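Local coordinates for Non-fluorescent flavoprotein (Photobacterium phosphoreum, PDB 1FVP) that binds flavin mononucleotide carrying a covalently attached myristate, as a homodimer related to bacterial luciferase, at residues 130-135 with 202-207; 140-145 with 172-177. One frame throughout, in Å; residues are numbered along the deposited sequence.

Contact 1. Residues 130-135 with 202-207; sequences LHVNVN and ESMQDQ. With FMA (6-(3-tetradecanoic acid) flavine mononucleotide), chain D.
The backbones of N133 and M204 come closest here, 5.6 Å apart at their CA atoms, where the end of strand 126-134 meets the loop that leads from strand 195-199 into helix 207-227. S203 directs its CB at the strand. Its OG lies 3.0 Å from the carbonyl O of V132 and also reaches CB of N133. The same hydroxyl stands obliquely to the H131 ring, 3.9 Å from CD2. N133 has CG anti to its backbone N (chi1 177°), and its ND2 runs beside CB of S203. M204 fills the other part of the contact. The side chains of N133 and M204 lie alongside each other with opposed directions, and CG of M204 is 3.8 Å from CA of N133. The methionine chain then bends at its last torsion (chi3 -97°). SD comes near the backbone N of V134, and the CE methyl is 4.3 Å from CG1 of V132.

The strand belongs to the mixed sheet of this member of the bacterial luciferase family, and strand 195-199 pairs with it in parallel. Only 202-207 runs on past its strand, as the loop into helix 207-227. V132 and V134 also line a ligand pocket. CG2 of V132 is 3.5 Å from C13 of the flavin's fatty acid chain. CG2 of V134 is 3.5 Å from C14. The tail thus ends against methyl groups of the strand. The H131 ring meets those of W96 and Y148, and its backbone N is hydrogen-bonded to OD1 of N172. On the loop side, the backbone N of Q205 is held by the OE2 of E144. M204 packs on K210 and V213 of helix 207-227, while D206 stands at the N-cap of that helix.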
# COMPACT_ATOMS: atom_id res chain seq x y z
N LEU A 130 -3.99 13.74 -7.15
CA LEU A 130 -3.64 15.12 -7.33
C LEU A 130 -2.58 15.63 -6.32
O LEU A 130 -2.53 15.31 -5.13
CB LEU A 130 -4.90 15.97 -7.14
CG LEU A 130 -6.20 15.62 -7.78
CD1 LEU A 130 -7.36 16.15 -6.94
CD2 LEU A 130 -6.22 16.24 -9.18
N HIS A 131 -1.78 16.52 -6.84
CA HIS A 131 -0.68 17.25 -6.23
C HIS A 131 -1.12 18.64 -5.77
O HIS A 131 -0.70 19.60 -6.44
CB HIS A 131 0.49 17.49 -7.24
CG HIS A 131 1.71 16.79 -6.76
ND1 HIS A 131 2.41 15.81 -7.41
CD2 HIS A 131 2.32 16.96 -5.56
CE1 HIS A 131 3.42 15.44 -6.62
NE2 HIS A 131 3.39 16.10 -5.50
N VAL A 132 -1.89 18.79 -4.72
CA VAL A 132 -2.31 20.11 -4.24
C VAL A 132 -1.16 21.02 -3.82
O VAL A 132 -0.07 20.59 -3.40
CB VAL A 132 -3.29 19.90 -3.06
CG1 VAL A 132 -3.48 21.12 -2.19
CG2 VAL A 132 -4.64 19.44 -3.58
N ASN A 133 -1.44 22.31 -3.92
CA ASN A 133 -0.50 23.39 -3.52
C ASN A 133 -1.36 24.66 -3.44
O ASN A 133 -1.60 25.20 -4.52
CB ASN A 133 0.68 23.54 -4.45
CG ASN A 133 1.58 24.69 -4.05
OD1 ASN A 133 1.06 25.72 -3.65
ND2 ASN A 133 2.89 24.55 -4.13
N VAL A 134 -1.75 25.04 -2.26
CA VAL A 134 -2.61 26.21 -2.05
C VAL A 134 -1.90 27.45 -1.55
O VAL A 134 -1.35 27.45 -0.43
CB VAL A 134 -3.75 25.76 -1.10
CG1 VAL A 134 -4.34 26.86 -0.23
CG2 VAL A 134 -4.86 25.06 -1.87
N ASN A 135 -1.98 28.52 -2.30
CA ASN A 135 -1.33 29.80 -1.87
C ASN A 135 -2.20 30.92 -2.41
O ASN A 135 -2.40 30.99 -3.65
CB ASN A 135 0.11 29.68 -2.26
CG ASN A 135 0.86 30.96 -2.52
OD1 ASN A 135 0.86 31.91 -1.72
ND2 ASN A 135 1.51 30.95 -3.68
N GLU A 202 2.57 17.88 -0.69
CA GLU A 202 4.01 18.00 -0.44
C GLU A 202 4.74 18.99 -1.32
O GLU A 202 6.00 18.96 -1.26
CB GLU A 202 4.77 16.69 -0.62
CG GLU A 202 4.60 15.47 0.24
CD GLU A 202 4.38 15.73 1.70
OE1 GLU A 202 3.31 15.98 2.21
OE2 GLU A 202 5.45 15.64 2.33
N SER A 203 4.06 19.77 -2.11
CA SER A 203 4.86 20.71 -2.95
C SER A 203 5.07 21.91 -2.04
O SER A 203 6.05 22.64 -2.17
CB SER A 203 4.17 21.00 -4.25
OG SER A 203 2.78 20.63 -4.19
N MET A 204 4.15 22.04 -1.12
CA MET A 204 3.97 23.05 -0.09
C MET A 204 5.03 23.03 1.01
O MET A 204 4.91 22.27 1.98
CB MET A 204 2.61 22.92 0.62
CG MET A 204 1.45 23.17 -0.31
SD MET A 204 0.10 23.74 0.77
CE MET A 204 -0.83 22.23 1.02
N GLN A 205 5.95 23.95 0.82
CA GLN A 205 7.08 24.14 1.72
C GLN A 205 6.68 24.74 3.06
O GLN A 205 7.16 24.25 4.09
CB GLN A 205 8.22 24.96 1.10
CG GLN A 205 9.06 24.26 0.05
CD GLN A 205 10.09 25.19 -0.56
OE1 GLN A 205 10.74 25.99 0.12
NE2 GLN A 205 10.24 25.11 -1.88
N ASP A 206 5.89 25.77 3.06
CA ASP A 206 5.52 26.44 4.33
C ASP A 206 4.68 25.54 5.21
O ASP A 206 3.45 25.73 5.28
CB ASP A 206 4.93 27.81 4.00
CG ASP A 206 4.47 28.56 5.23
OD1 ASP A 206 4.51 28.05 6.36
OD2 ASP A 206 4.05 29.72 5.00
N GLN A 207 5.30 24.61 5.91
CA GLN A 207 4.58 23.67 6.76
C GLN A 207 3.33 24.28 7.32
O GLN A 207 2.23 23.77 7.00
CB GLN A 207 5.44 22.97 7.79
CG GLN A 207 5.68 21.51 7.45
CD GLN A 207 6.35 21.30 6.12
OE1 GLN A 207 7.57 21.33 5.97
NE2 GLN A 207 5.56 21.08 5.07
N1 FMA D . -21.18 16.14 -4.59
C2 FMA D . -21.24 14.98 -3.93
O2 FMA D . -21.87 14.03 -4.18
N3 FMA D . -20.44 14.81 -2.72
C4 FMA D . -19.65 15.80 -2.27
O4 FMA D . -19.01 15.61 -1.26
C4A FMA D . -19.60 17.04 -2.99
N5 FMA D . -18.86 18.06 -2.64
C5A FMA D . -18.78 19.24 -3.27
C6 FMA D . -17.97 20.28 -2.82
C7 FMA D . -17.95 21.45 -3.53
C7M FMA D . -17.07 22.68 -3.13
C8 FMA D . -18.75 21.62 -4.72
C8M FMA D . -18.76 22.88 -5.53
C9 FMA D . -19.55 20.58 -5.14
C9A FMA D . -19.60 19.38 -4.48
N10 FMA D . -20.37 18.29 -4.85
C10 FMA D . -20.45 17.13 -4.21
C1B FMA D . -21.24 18.39 -6.10
C2B FMA D . -21.51 17.00 -6.83
O2B FMA D . -21.15 17.31 -8.16
C3B FMA D . -22.97 16.62 -6.66
O3' FMA D . -23.54 17.26 -5.56
C4B FMA D . -23.25 15.12 -6.54
O4' FMA D . -22.74 14.40 -7.72
C5B FMA D . -24.78 14.86 -6.45
O5' FMA D . -25.13 13.93 -7.65
P FMA D . -26.27 14.11 -8.72
O1P FMA D . -27.53 13.91 -7.82
O2P FMA D . -26.17 15.46 -9.25
O3P FMA D . -26.03 13.21 -9.75
C1' FMA D . -17.48 20.62 0.80
O1' FMA D . -17.15 21.83 0.47
O2' FMA D . -17.88 20.41 1.95
C2' FMA D . -18.00 19.83 -0.35
C3' FMA D . -17.15 20.04 -1.62
C4' FMA D . -16.16 18.92 -1.70
C5' FMA D . -14.76 19.10 -1.15
C6' FMA D . -13.68 18.59 -2.07
C7' FMA D . -12.43 18.16 -1.32
C8' FMA D . -11.19 18.89 -1.64
C9' FMA D . -10.26 18.37 -2.72
C11 FMA D . -9.26 19.38 -3.19
C12 FMA D . -8.60 20.35 -2.27
C13 FMA D . -7.53 21.25 -2.78
C14 FMA D . -6.87 22.15 -1.79
C15 FMA D . -7.80 22.83 -0.83

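Contact 2. Residues 140-145 with 172-177; sequences VAKEEL and NVTGSY. With FMA (6-(3-tetradecanoic acid) flavine mononucleotide), chain D.
L145 CD2 touches the second segment at its start, 4.3 Å from CB of N172, just after helix 166-171. The amide of N172 is fixed from outside: its ND2 is hydrogen-bonded to the carbonyl O atoms of I168 and W96. V173 points its CB away from helix 138-155. Its CG1 lies 3.4 Å from C13 of the fatty acid tail. T174 carries most of the contact with the helix. Its two branches divide the work. CG2 meets CD2 of L145 at 3.3 Å, the two side chains crossing obliquely. OG1 sits between the backbone N and the carbonyl carbon (chi1 88°), and lies 3.6 Å from CG of K142, whose chain crosses at about a right angle. Next along, A141 CB is 4.1 Å from G175 N. Further on, CD1 of Y177 is 3.7 Å from C15, the end of the tail. Helix 138-155 thus packs on one face of short strand 174-175. V173 packs on C180, Y183 and V184 of helix 178-190, and Y177 on L217 and Q220 of helix 207-227.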
# COMPACT_ATOMS: atom_id res chain seq x y z
N VAL A 140 2.59 31.98 -7.02
CA VAL A 140 3.73 31.49 -6.21
C VAL A 140 3.59 29.97 -6.15
O VAL A 140 4.55 29.20 -6.33
CB VAL A 140 3.74 32.28 -4.90
CG1 VAL A 140 4.63 31.75 -3.81
CG2 VAL A 140 4.04 33.75 -5.17
N ALA A 141 2.36 29.55 -5.94
CA ALA A 141 1.86 28.19 -5.83
C ALA A 141 2.23 27.29 -7.01
O ALA A 141 2.59 26.13 -6.81
CB ALA A 141 0.34 28.23 -5.68
N LYS A 142 2.09 27.85 -8.19
CA LYS A 142 2.38 27.22 -9.47
C LYS A 142 3.88 27.15 -9.74
O LYS A 142 4.40 26.21 -10.37
CB LYS A 142 1.72 27.99 -10.60
CG LYS A 142 0.25 27.63 -10.82
CD LYS A 142 -0.27 28.08 -12.17
CE LYS A 142 0.73 27.88 -13.30
NZ LYS A 142 0.13 28.24 -14.62
N GLU A 143 4.59 28.19 -9.29
CA GLU A 143 6.05 28.20 -9.50
C GLU A 143 6.66 27.35 -8.39
O GLU A 143 7.87 27.10 -8.48
CB GLU A 143 6.75 29.54 -9.61
CG GLU A 143 6.78 30.22 -10.98
CD GLU A 143 5.48 30.67 -11.61
OE1 GLU A 143 4.87 31.72 -11.46
OE2 GLU A 143 5.01 29.80 -12.40
N GLU A 144 5.86 26.91 -7.44
CA GLU A 144 6.35 26.08 -6.34
C GLU A 144 6.15 24.61 -6.69
O GLU A 144 7.00 23.77 -6.36
CB GLU A 144 5.70 26.33 -4.98
CG GLU A 144 6.59 26.31 -3.76
CD GLU A 144 6.06 26.37 -2.37
OE1 GLU A 144 5.03 26.89 -1.98
OE2 GLU A 144 6.81 25.81 -1.52
N LEU A 145 5.05 24.31 -7.36
CA LEU A 145 4.72 22.93 -7.77
C LEU A 145 5.56 22.55 -8.98
O LEU A 145 5.79 21.35 -9.20
CB LEU A 145 3.22 22.79 -7.90
CG LEU A 145 2.57 21.52 -8.37
CD1 LEU A 145 2.32 20.55 -7.23
CD2 LEU A 145 1.23 21.86 -9.02
N ASN A 172 -3.28 19.47 -12.30
CA ASN A 172 -3.17 19.38 -10.83
C ASN A 172 -3.92 20.53 -10.16
O ASN A 172 -4.42 21.43 -10.86
CB ASN A 172 -1.73 19.14 -10.43
CG ASN A 172 -1.34 17.68 -10.62
OD1 ASN A 172 -1.46 16.91 -9.66
ND2 ASN A 172 -0.88 17.25 -11.79
N VAL A 173 -4.00 20.49 -8.84
CA VAL A 173 -4.70 21.42 -7.96
C VAL A 173 -3.87 22.49 -7.26
O VAL A 173 -3.07 22.19 -6.36
CB VAL A 173 -5.43 20.50 -6.94
CG1 VAL A 173 -6.29 21.27 -5.98
CG2 VAL A 173 -6.24 19.45 -7.66
N THR A 174 -4.06 23.75 -7.62
CA THR A 174 -3.34 24.90 -7.08
C THR A 174 -4.10 26.23 -7.11
O THR A 174 -5.10 26.46 -7.81
CB THR A 174 -1.97 25.09 -7.86
OG1 THR A 174 -2.32 25.94 -9.00
CG2 THR A 174 -1.28 23.83 -8.37
N GLY A 175 -3.60 27.18 -6.35
CA GLY A 175 -4.14 28.53 -6.21
C GLY A 175 -4.69 28.74 -4.80
O GLY A 175 -4.35 27.96 -3.89
N SER A 176 -5.52 29.74 -4.62
CA SER A 176 -6.15 30.06 -3.34
C SER A 176 -6.99 28.88 -2.86
O SER A 176 -7.08 27.88 -3.58
CB SER A 176 -7.10 31.24 -3.50
OG SER A 176 -8.36 30.84 -4.01
N TYR A 177 -7.64 29.03 -1.72
CA TYR A 177 -8.49 27.92 -1.22
C TYR A 177 -9.71 27.73 -2.12
O TYR A 177 -9.74 26.76 -2.90
CB TYR A 177 -8.83 28.06 0.24
CG TYR A 177 -9.47 26.93 0.99
CD1 TYR A 177 -8.80 25.74 1.31
CD2 TYR A 177 -10.78 27.07 1.48
CE1 TYR A 177 -9.41 24.72 2.04
CE2 TYR A 177 -11.40 26.07 2.21
CZ TYR A 177 -10.72 24.90 2.48
OH TYR A 177 -11.38 23.94 3.21
N1 FMA D . -21.18 16.14 -4.59
C2 FMA D . -21.24 14.98 -3.93
O2 FMA D . -21.87 14.03 -4.18
N3 FMA D . -20.44 14.81 -2.72
C4 FMA D . -19.65 15.80 -2.27
O4 FMA D . -19.01 15.61 -1.26
C4A FMA D . -19.60 17.04 -2.99
N5 FMA D . -18.86 18.06 -2.64
C5A FMA D . -18.78 19.24 -3.27
C6 FMA D . -17.97 20.28 -2.82
C7 FMA D . -17.95 21.45 -3.53
C7M FMA D . -17.07 22.68 -3.13
C8 FMA D . -18.75 21.62 -4.72
C8M FMA D . -18.76 22.88 -5.53
C9 FMA D . -19.55 20.58 -5.14
C9A FMA D . -19.60 19.38 -4.48
N10 FMA D . -20.37 18.29 -4.85
C10 FMA D . -20.45 17.13 -4.21
C1B FMA D . -21.24 18.39 -6.10
C2B FMA D . -21.51 17.00 -6.83
O2B FMA D . -21.15 17.31 -8.16
C3B FMA D . -22.97 16.62 -6.66
O3' FMA D . -23.54 17.26 -5.56
C4B FMA D . -23.25 15.12 -6.54
O4' FMA D . -22.74 14.40 -7.72
C5B FMA D . -24.78 14.86 -6.45
O5' FMA D . -25.13 13.93 -7.65
P FMA D . -26.27 14.11 -8.72
O1P FMA D . -27.53 13.91 -7.82
O2P FMA D . -26.17 15.46 -9.25
O3P FMA D . -26.03 13.21 -9.75
C1' FMA D . -17.48 20.62 0.80
O1' FMA D . -17.15 21.83 0.47
O2' FMA D . -17.88 20.41 1.95
C2' FMA D . -18.00 19.83 -0.35
C3' FMA D . -17.15 20.04 -1.62
C4' FMA D . -16.16 18.92 -1.70
C5' FMA D . -14.76 19.10 -1.15
C6' FMA D . -13.68 18.59 -2.07
C7' FMA D . -12.43 18.16 -1.32
C8' FMA D . -11.19 18.89 -1.64
C9' FMA D . -10.26 18.37 -2.72
C11 FMA D . -9.26 19.38 -3.19
C12 FMA D . -8.60 20.35 -2.27
C13 FMA D . -7.53 21.25 -2.78
C14 FMA D . -6.87 22.15 -1.79
C15 FMA D . -7.80 22.83 -0.83

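In the fold
From the N terminus, the chain first reaches these contacts at strand 126-134, then turns directly into helix 138-155. Contact 2 closes the inner loop, when the chain returns after helix 166-171 and lays strand 174-175 against the first turns of helix 138-155. Helix 178-190 and strand 195-199 follow. Contact 1 then closes the outer loop just before helix 207-227, so contact 2 is nested inside it. Their centres are about 7 Å apart. Strands 126-134 and 174-175 are parallel neighbours; just past the end of the first, N135 N probably hydrogen-bonds to G175 O. Together the contacts tie helix 138-155 and the loop before helix 207-227 to one sheet, beside one fatty acid tail.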